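Local structure of Sso-CP2 metallo-carboxypetidase (Sulfolobus solfataricus, 4MMO) at residues G181-E186 / K320-L325; Y279-V284 / D309-P314. The protein probably acts as a zinc-dependent carboxypeptidase of the M20 family, removing residues from the C-terminal end of peptides. All coordinates share one frame; numbering follows the deposited sequence.

How the interactions relate
Both interactions are buried and lie on the same antiparallel sheet, whose strands 178-190 and 299-312 run side by side: backbone bonds probably join G181 to L312 and L183 to F310. Their chemistry follows their place. Interaction 1 lays helix 318-331 on one face of the sheet, and apolar side chains carry most of it, one methyl also resting on helix backbone, with no hydrogen bond across. Interaction 2 works within the sheet, pairing strand 299-312 with the chain that enters strand 283-290; it is rich in backbone and side-chain hydrogen bonds. On the helix-covered face interaction 2 turns apolar too, through F310 and C282, whereas its opposite face carries N283, D309 and R311 to the second subunit.

Interaction 1 (G181-E186 / K320-L325); sequences GLLYVE and KVFELL
Strand 181-186 offers alternate residues to helix 320-325, and two of them, L183 and V185, act as the bumps of the interface. The short segments cross at -40°, their axes 9.7 Å apart at the closest approach, so the strand runs obliquely beneath a little more than one helical turn. L183 holds CG anti to its backbone N (chi1 177°), which carries CD2 up to the helix between V321 and F322. There the methyl settles against backbone as much as side chain: CD2 of L183 lies 3.8 Å from F322 N and 4.0 Å from F322 CB, while V321 CG1 closes another side of the hollow, also 4.0 Å from L183 CD2. V185, the next bump along, is a wedge. Its CG2 comes obliquely to the F322 ring, 4.2 Å from F322 CE1, and meets L325 CD2 at 4.0 Å, so that V185 and L325 touch tip to tip. V321 and L325 stand one turn apart on the helix, and F322 flanks them.

F343 packs on L183 and A340 on F322, both from strand 337-348, while F230 covers V321 and I227 covers L325. Helix 318-331 connects strands 299-312 and 337-348, which lie on either side of 178-190; this beta-alpha-beta crossover belongs to the ferredoxin-like fold of M20 dimerisation domains. No hydrogen bond spans the two segments. The helix is therefore held here by the fit of aliphatic branches and an aromatic ring, which suggests that, in this part of the interface, shape and exclusion of water matter more than polar pairing.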
ATOM      1  N   GLY A 181      -1.973  20.813 -15.289  1.00 38.23           N
ATOM      2  CA  GLY A 181      -0.608  20.708 -14.814  1.00 32.62           C
ATOM      3  C   GLY A 181      -0.455  19.488 -13.934  1.00 40.94           C
ATOM      4  O   GLY A 181      -1.411  18.735 -13.742  1.00 36.89           O
ATOM      5  N   LEU A 182       0.739  19.295 -13.383  1.00 36.53           N
ATOM      6  CA  LEU A 182       1.010  18.104 -12.596  1.00 42.77           C
ATOM      7  C   LEU A 182       2.125  18.291 -11.576  1.00 40.54           C
ATOM      8  O   LEU A 182       3.111  18.978 -11.833  1.00 50.58           O
ATOM      9  CB  LEU A 182       1.354  16.939 -13.526  1.00 44.96           C
ATOM     10  CG  LEU A 182       1.497  15.561 -12.878  1.00 42.85           C
ATOM     11  CD1 LEU A 182       0.240  15.165 -12.120  1.00 44.77           C
ATOM     12  CD2 LEU A 182       1.806  14.537 -13.950  1.00 48.89           C
ATOM     13  N   LEU A 183       1.948  17.658 -10.420  1.00 42.06           N
ATOM     14  CA  LEU A 183       2.966  17.598  -9.381  1.00 36.75           C
ATOM     15  C   LEU A 183       2.911  16.229  -8.708  1.00 42.33           C
ATOM     16  O   LEU A 183       1.951  15.930  -8.000  1.00 40.83           O
ATOM     17  CB  LEU A 183       2.730  18.697  -8.338  1.00 38.93           C
ATOM     18  CG  LEU A 183       3.693  18.698  -7.144  1.00 39.70           C
ATOM     19  CD1 LEU A 183       5.104  19.045  -7.591  1.00 50.28           C
ATOM     20  CD2 LEU A 183       3.226  19.651  -6.054  1.00 44.91           C
ATOM     21  N   TYR A 184       3.923  15.396  -8.948  1.00 42.72           N
ATOM     22  CA  TYR A 184       4.061  14.127  -8.239  1.00 37.67           C
ATOM     23  C   TYR A 184       4.826  14.359  -6.947  1.00 39.36           C
ATOM     24  O   TYR A 184       5.830  15.068  -6.934  1.00 39.64           O
ATOM     25  CB  TYR A 184       4.828  13.088  -9.063  1.00 40.32           C
ATOM     26  CG  TYR A 184       4.085  12.514 -10.243  1.00 49.17           C
ATOM     27  CD1 TYR A 184       2.884  11.839 -10.071  1.00 58.39           C
ATOM     28  CD2 TYR A 184       4.603  12.616 -11.530  1.00 60.38           C
ATOM     29  CE1 TYR A 184       2.207  11.302 -11.150  1.00 71.01           C
ATOM     30  CE2 TYR A 184       3.936  12.078 -12.616  1.00 54.48           C
ATOM     31  CZ  TYR A 184       2.739  11.420 -12.420  1.00 72.81           C
ATOM     32  OH  TYR A 184       2.072  10.888 -13.500  1.00 91.04           O
ATOM     33  N   VAL A 185       4.358  13.745  -5.867  1.00 40.02           N
ATOM     34  CA  VAL A 185       5.023  13.860  -4.578  1.00 32.33           C
ATOM     35  C   VAL A 185       5.017  12.520  -3.859  1.00 40.74           C
ATOM     36  O   VAL A 185       4.029  11.784  -3.902  1.00 47.71           O
ATOM     37  CB  VAL A 185       4.343  14.920  -3.693  1.00 40.71           C
ATOM     38  CG1 VAL A 185       4.885  14.881  -2.265  1.00 51.15           C
ATOM     39  CG2 VAL A 185       4.539  16.299  -4.292  1.00 47.09           C
ATOM     40  N   GLU A 186       6.132  12.211  -3.207  1.00 34.28           N
ATOM     41  CA  GLU A 186       6.214  11.046  -2.338  1.00 32.88           C
ATOM     42  C   GLU A 186       6.556  11.482  -0.925  1.00 35.15           C
ATOM     43  O   GLU A 186       7.519  12.218  -0.713  1.00 37.37           O
ATOM     44  CB  GLU A 186       7.260  10.061  -2.839  1.00 31.91           C
ATOM     45  CG  GLU A 186       7.473   8.900  -1.879  1.00 67.57           C
ATOM     46  CD  GLU A 186       8.144   7.712  -2.530  1.00 73.59           C
ATOM     47  OE1 GLU A 186       9.077   7.919  -3.337  1.00 71.13           O
ATOM     48  OE2 GLU A 186       7.733   6.571  -2.236  1.00 83.59           O
ATOM     49  N   LYS A 320       5.073  26.389  -7.110  1.00 38.73           N
ATOM     50  CA  LYS A 320       4.431  27.125  -6.031  1.00 40.51           C
ATOM     51  C   LYS A 320       3.573  26.194  -5.167  1.00 37.14           C
ATOM     52  O   LYS A 320       3.593  26.281  -3.940  1.00 32.76           O
ATOM     53  CB  LYS A 320       3.579  28.256  -6.593  1.00 36.68           C
ATOM     54  CG  LYS A 320       2.942  29.125  -5.530  1.00 37.60           C
ATOM     55  CD  LYS A 320       2.373  30.399  -6.130  1.00 40.70           C
ATOM     56  CE  LYS A 320       1.758  31.287  -5.062  1.00 54.19           C
ATOM     57  NZ  LYS A 320       1.247  32.565  -5.631  1.00 76.90           N
ATOM     58  N   VAL A 321       2.822  25.304  -5.810  1.00 31.25           N
ATOM     59  CA  VAL A 321       1.952  24.383  -5.088  1.00 41.49           C
ATOM     60  C   VAL A 321       2.791  23.502  -4.172  1.00 27.20           C
ATOM     61  O   VAL A 321       2.380  23.183  -3.058  1.00 35.52           O
ATOM     62  CB  VAL A 321       1.118  23.515  -6.059  1.00 38.07           C
ATOM     63  CG1 VAL A 321       0.389  22.399  -5.317  1.00 43.14           C
ATOM     64  CG2 VAL A 321       0.119  24.385  -6.806  1.00 34.48           C
ATOM     65  N   PHE A 322       3.977  23.131  -4.645  1.00 34.61           N
ATOM     66  CA  PHE A 322       4.906  22.337  -3.854  1.00 29.91           C
ATOM     67  C   PHE A 322       5.303  23.082  -2.585  1.00 43.18           C
ATOM     68  O   PHE A 322       5.428  22.483  -1.520  1.00 42.78           O
ATOM     69  CB  PHE A 322       6.151  22.008  -4.679  1.00 33.89           C
ATOM     70  CG  PHE A 322       7.078  21.022  -4.021  1.00 47.20           C
ATOM     71  CD1 PHE A 322       6.594  19.830  -3.503  1.00 47.21           C
ATOM     72  CD2 PHE A 322       8.438  21.275  -3.943  1.00 50.13           C
ATOM     73  CE1 PHE A 322       7.447  18.916  -2.905  1.00 46.80           C
ATOM     74  CE2 PHE A 322       9.296  20.363  -3.349  1.00 49.75           C
ATOM     75  CZ  PHE A 322       8.799  19.182  -2.831  1.00 47.04           C
ATOM     76  N   GLU A 323       5.495  24.393  -2.699  1.00 34.78           N
ATOM     77  CA  GLU A 323       5.875  25.200  -1.544  1.00 36.60           C
ATOM     78  C   GLU A 323       4.704  25.329  -0.574  1.00 36.40           C
ATOM     79  O   GLU A 323       4.889  25.270   0.643  1.00 39.34           O
ATOM     80  CB  GLU A 323       6.359  26.590  -1.985  1.00 30.56           C
ATOM     81  CG  GLU A 323       6.787  27.495  -0.835  1.00 59.77           C
ATOM     82  CD  GLU A 323       7.866  26.875   0.043  1.00 77.03           C
ATOM     83  OE1 GLU A 323       8.749  26.168  -0.492  1.00 66.34           O
ATOM     84  OE2 GLU A 323       7.829  27.092   1.274  1.00 64.60           O
ATOM     85  N   LEU A 324       3.502  25.508  -1.115  1.00 37.42           N
ATOM     86  CA  LEU A 324       2.300  25.587  -0.290  1.00 35.40           C
ATOM     87  C   LEU A 324       2.077  24.269   0.447  1.00 41.81           C
ATOM     88  O   LEU A 324       1.728  24.255   1.627  1.00 36.80           O
ATOM     89  CB  LEU A 324       1.076  25.912  -1.147  1.00 34.59           C
ATOM     90  CG  LEU A 324       1.034  27.289  -1.812  1.00 38.91           C
ATOM     91  CD1 LEU A 324      -0.258  27.445  -2.596  1.00 38.69           C
ATOM     92  CD2 LEU A 324       1.168  28.408  -0.788  1.00 36.41           C
ATOM     93  N   LEU A 325       2.282  23.163  -0.259  1.00 27.67           N
ATOM     94  CA  LEU A 325       2.173  21.849   0.348  1.00 35.65           C
ATOM     95  C   LEU A 325       3.159  21.726   1.497  1.00 39.73           C
ATOM     96  O   LEU A 325       2.819  21.227   2.568  1.00 43.79           O
ATOM     97  CB  LEU A 325       2.449  20.755  -0.682  1.00 35.02           C
ATOM     98  CG  LEU A 325       2.560  19.339  -0.110  1.00 38.52           C
ATOM     99  CD1 LEU A 325       1.251  18.929   0.552  1.00 34.92           C
ATOM    100  CD2 LEU A 325       2.956  18.349  -1.193  1.00 38.07           C
TER

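Interaction 2 (Y279-V284 / D309-P314); sequences YPTCNV and DFRLVP. With SO4 (sulfate ion), chain D.
N283 and D309 form an antiparallel hydrogen-bonded pair, each backbone N lying 3.0 Å from the other residue's O. Their side chains add a bond alongside: N283 ND2 donates to the syn lone pair of D309 OD1 at 2.9 Å, nearly straight (165°), although amide and carboxylate planes stand 71° apart. T281 N reaches R311 O at 2.9 Å, and R311 N donates to T281 OG1 at 3.0 Å, this hydroxyl lying between backbone N and carbonyl carbon. T281 OG1 donates to a water that donates to D309 OD2. On the side away from N283, C282 SG sits obliquely 4.2 Å from the F310 ring centroid.

D309 OD2 also takes a weak, salt-bridging bond from R311 NE, 3.4 Å away, which may help to orient the guanidinium whose NH1 grips sulfate O4 at 2.7 Å. An alanine in place of D309 would remove this acceptor of N283 ND2 and the partner of R311 NE and the water, and would probably leave the arginine less firmly oriented. T380 and H197 of the second subunit complete the site of this sulfate, probably from crystallisation liquor; it may mark an anion-binding part of the active-site cleft, the R311 side chain lying about 11 Å from the bound zinc. S198 of the second subunit bonds both D309 and R311, while F310 and L312 pack against helix 318-331 on the other face and strand 178-190 borders 299-312.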
ATOM      1  N   TYR A 279     -11.625  20.961 -12.448  1.00 38.96           N
ATOM      2  CA  TYR A 279     -11.226  20.847 -11.041  1.00 35.82           C
ATOM      3  C   TYR A 279      -9.762  20.430 -10.867  1.00 45.21           C
ATOM      4  O   TYR A 279      -9.325  19.431 -11.446  1.00 34.85           O
ATOM      5  CB  TYR A 279     -12.099  19.833 -10.296  1.00 35.20           C
ATOM      6  CG  TYR A 279     -13.564  20.193 -10.161  1.00 41.65           C
ATOM      7  CD1 TYR A 279     -14.070  21.380 -10.674  1.00 33.39           C
ATOM      8  CD2 TYR A 279     -14.441  19.335  -9.509  1.00 45.13           C
ATOM      9  CE1 TYR A 279     -15.412  21.697 -10.544  1.00 46.18           C
ATOM     10  CE2 TYR A 279     -15.775  19.640  -9.378  1.00 46.02           C
ATOM     11  CZ  TYR A 279     -16.259  20.821  -9.895  1.00 51.33           C
ATOM     12  OH  TYR A 279     -17.594  21.121  -9.760  1.00 44.14           O
ATOM     13  N   PRO A 280      -9.001  21.183 -10.055  1.00 29.59           N
ATOM     14  CA  PRO A 280      -7.682  20.672  -9.672  1.00 27.54           C
ATOM     15  C   PRO A 280      -7.843  19.552  -8.644  1.00 38.29           C
ATOM     16  O   PRO A 280      -8.904  19.472  -8.030  1.00 41.88           O
ATOM     17  CB  PRO A 280      -7.003  21.892  -9.049  1.00 28.85           C
ATOM     18  CG  PRO A 280      -8.128  22.704  -8.508  1.00 32.98           C
ATOM     19  CD  PRO A 280      -9.272  22.507  -9.464  1.00 31.30           C
ATOM     20  N   THR A 281      -6.832  18.706  -8.463  1.00 35.79           N
ATOM     21  CA  THR A 281      -6.960  17.562  -7.562  1.00 31.26           C
ATOM     22  C   THR A 281      -5.794  17.412  -6.600  1.00 33.00           C
ATOM     23  O   THR A 281      -4.714  17.958  -6.816  1.00 40.30           O
ATOM     24  CB  THR A 281      -7.056  16.238  -8.343  1.00 36.41           C
ATOM     25  OG1 THR A 281      -5.805  15.968  -8.992  1.00 37.69           O
ATOM     26  CG2 THR A 281      -8.171  16.303  -9.376  1.00 38.11           C
ATOM     27  N   CYS A 282      -6.047  16.670  -5.526  1.00 32.56           N
ATOM     28  CA  CYS A 282      -5.004  16.107  -4.682  1.00 31.21           C
ATOM     29  C   CYS A 282      -5.340  14.636  -4.495  1.00 32.77           C
ATOM     30  O   CYS A 282      -6.147  14.282  -3.639  1.00 34.27           O
ATOM     31  CB  CYS A 282      -4.942  16.801  -3.323  1.00 43.70           C
ATOM     32  SG  CYS A 282      -3.860  15.958  -2.131  1.00 45.37           S
ATOM     33  N   ASN A 283      -4.726  13.789  -5.312  1.00 34.76           N
ATOM     34  CA  ASN A 283      -5.057  12.373  -5.353  1.00 31.98           C
ATOM     35  C   ASN A 283      -3.967  11.500  -4.734  1.00 36.99           C
ATOM     36  O   ASN A 283      -2.775  11.779  -4.881  1.00 33.48           O
ATOM     37  CB  ASN A 283      -5.299  11.959  -6.802  1.00 32.45           C
ATOM     38  CG  ASN A 283      -5.638  10.493  -6.939  1.00 40.88           C
ATOM     39  OD1 ASN A 283      -6.723  10.058  -6.551  1.00 43.18           O
ATOM     40  ND2 ASN A 283      -4.717   9.724  -7.504  1.00 39.90           N
ATOM     41  N   VAL A 284      -4.386  10.446  -4.037  1.00 30.28           N
ATOM     42  CA  VAL A 284      -3.453   9.476  -3.476  1.00 28.05           C
ATOM     43  C   VAL A 284      -3.315   8.306  -4.442  1.00 32.81           C
ATOM     44  O   VAL A 284      -4.276   7.578  -4.689  1.00 41.31           O
ATOM     45  CB  VAL A 284      -3.918   8.966  -2.092  1.00 40.93           C
ATOM     46  CG1 VAL A 284      -2.953   7.915  -1.546  1.00 33.92           C
ATOM     47  CG2 VAL A 284      -4.046  10.125  -1.110  1.00 28.40           C
ATOM     48  N   ASP A 309      -0.403  12.718  -6.464  1.00 32.57           N
ATOM     49  CA  ASP A 309      -0.345  13.510  -7.681  1.00 41.92           C
ATOM     50  C   ASP A 309      -1.387  14.619  -7.588  1.00 38.07           C
ATOM     51  O   ASP A 309      -2.530  14.378  -7.196  1.00 39.15           O
ATOM     52  CB  ASP A 309      -0.558  12.636  -8.923  1.00 39.36           C
ATOM     53  CG  ASP A 309      -1.998  12.189  -9.092  1.00 40.92           C
ATOM     54  OD1 ASP A 309      -2.445  11.312  -8.325  1.00 47.14           O
ATOM     55  OD2 ASP A 309      -2.682  12.706 -10.002  1.00 44.25           O
ATOM     56  N   PHE A 310      -0.964  15.839  -7.910  1.00 37.47           N
ATOM     57  CA  PHE A 310      -1.853  16.992  -7.952  1.00 30.44           C
ATOM     58  C   PHE A 310      -2.062  17.386  -9.407  1.00 40.01           C
ATOM     59  O   PHE A 310      -1.098  17.707 -10.096  1.00 39.06           O
ATOM     60  CB  PHE A 310      -1.237  18.194  -7.228  1.00 38.86           C
ATOM     61  CG  PHE A 310      -1.044  18.005  -5.744  1.00 36.27           C
ATOM     62  CD1 PHE A 310       0.072  17.352  -5.249  1.00 38.85           C
ATOM     63  CD2 PHE A 310      -1.962  18.522  -4.844  1.00 40.61           C
ATOM     64  CE1 PHE A 310       0.256  17.198  -3.885  1.00 32.62           C
ATOM     65  CE2 PHE A 310      -1.783  18.371  -3.483  1.00 42.51           C
ATOM     66  CZ  PHE A 310      -0.671  17.708  -3.003  1.00 40.02           C
ATOM     67  N   ARG A 311      -3.305  17.359  -9.878  1.00 38.74           N
ATOM     68  CA  ARG A 311      -3.618  17.877 -11.207  1.00 29.66           C
ATOM     69  C   ARG A 311      -3.966  19.347 -11.061  1.00 27.91           C
ATOM     70  O   ARG A 311      -4.766  19.717 -10.203  1.00 29.91           O
ATOM     71  CB  ARG A 311      -4.787  17.124 -11.834  1.00 34.44           C
ATOM     72  CG  ARG A 311      -4.568  15.636 -11.961  1.00 36.71           C
ATOM     73  CD  ARG A 311      -3.578  15.299 -13.054  1.00 40.11           C
ATOM     74  NE  ARG A 311      -3.320  13.862 -13.090  1.00 44.88           N
ATOM     75  CZ  ARG A 311      -2.814  13.211 -14.130  1.00 49.21           C
ATOM     76  NH1 ARG A 311      -2.505  13.858 -15.246  1.00 44.41           N
ATOM     77  NH2 ARG A 311      -2.621  11.903 -14.054  1.00 53.49           N
ATOM     78  N   LEU A 312      -3.365  20.179 -11.903  1.00 37.15           N
ATOM     79  CA  LEU A 312      -3.467  21.626 -11.760  1.00 30.44           C
ATOM     80  C   LEU A 312      -4.173  22.279 -12.941  1.00 36.82           C
ATOM     81  O   LEU A 312      -4.212  21.729 -14.042  1.00 32.75           O
ATOM     82  CB  LEU A 312      -2.067  22.216 -11.607  1.00 32.08           C
ATOM     83  CG  LEU A 312      -1.242  21.606 -10.471  1.00 32.39           C
ATOM     84  CD1 LEU A 312       0.193  22.106 -10.516  1.00 37.55           C
ATOM     85  CD2 LEU A 312      -1.884  21.920  -9.127  1.00 31.56           C
ATOM     86  N   VAL A 313      -4.731  23.461 -12.695  1.00 37.52           N
ATOM     87  CA  VAL A 313      -5.413  24.234 -13.723  1.00 38.38           C
ATOM     88  C   VAL A 313      -4.880  25.661 -13.685  1.00 36.47           C
ATOM     89  O   VAL A 313      -4.295  26.070 -12.683  1.00 33.24           O
ATOM     90  CB  VAL A 313      -6.942  24.234 -13.508  1.00 31.78           C
ATOM     91  CG1 VAL A 313      -7.480  22.812 -13.540  1.00 27.25           C
ATOM     92  CG2 VAL A 313      -7.308  24.906 -12.189  1.00 26.78           C
ATOM     93  N   PRO A 314      -5.073  26.423 -14.774  1.00 36.53           N
ATOM     94  CA  PRO A 314      -4.542  27.790 -14.821  1.00 45.61           C
ATOM     95  C   PRO A 314      -5.076  28.632 -13.665  1.00 31.65           C
ATOM     96  O   PRO A 314      -6.259  28.480 -13.376  1.00 36.72           O
ATOM     97  CB  PRO A 314      -5.072  28.325 -16.156  1.00 36.64           C
ATOM     98  CG  PRO A 314      -5.319  27.113 -16.984  1.00 37.13           C
ATOM     99  CD  PRO A 314      -5.777  26.062 -16.017  1.00 38.75           C
TER
HETATM  100  S   SO4 D 502      -1.305  11.713 -18.325  1.00104.96           S
HETATM  101  O1  SO4 D 502      -0.976  10.676 -17.354  1.00111.39           O
HETATM  102  O2  SO4 D 502      -0.197  11.878 -19.281  1.00113.39           O
HETATM  103  O3  SO4 D 502      -2.585  11.302 -18.916  1.00 74.18           O
HETATM  104  O4  SO4 D 502      -1.504  12.993 -17.656  1.00 99.02           O
HETATM  105  O   HOH W   1      -5.317  13.271  -9.825  1.00 43.26           O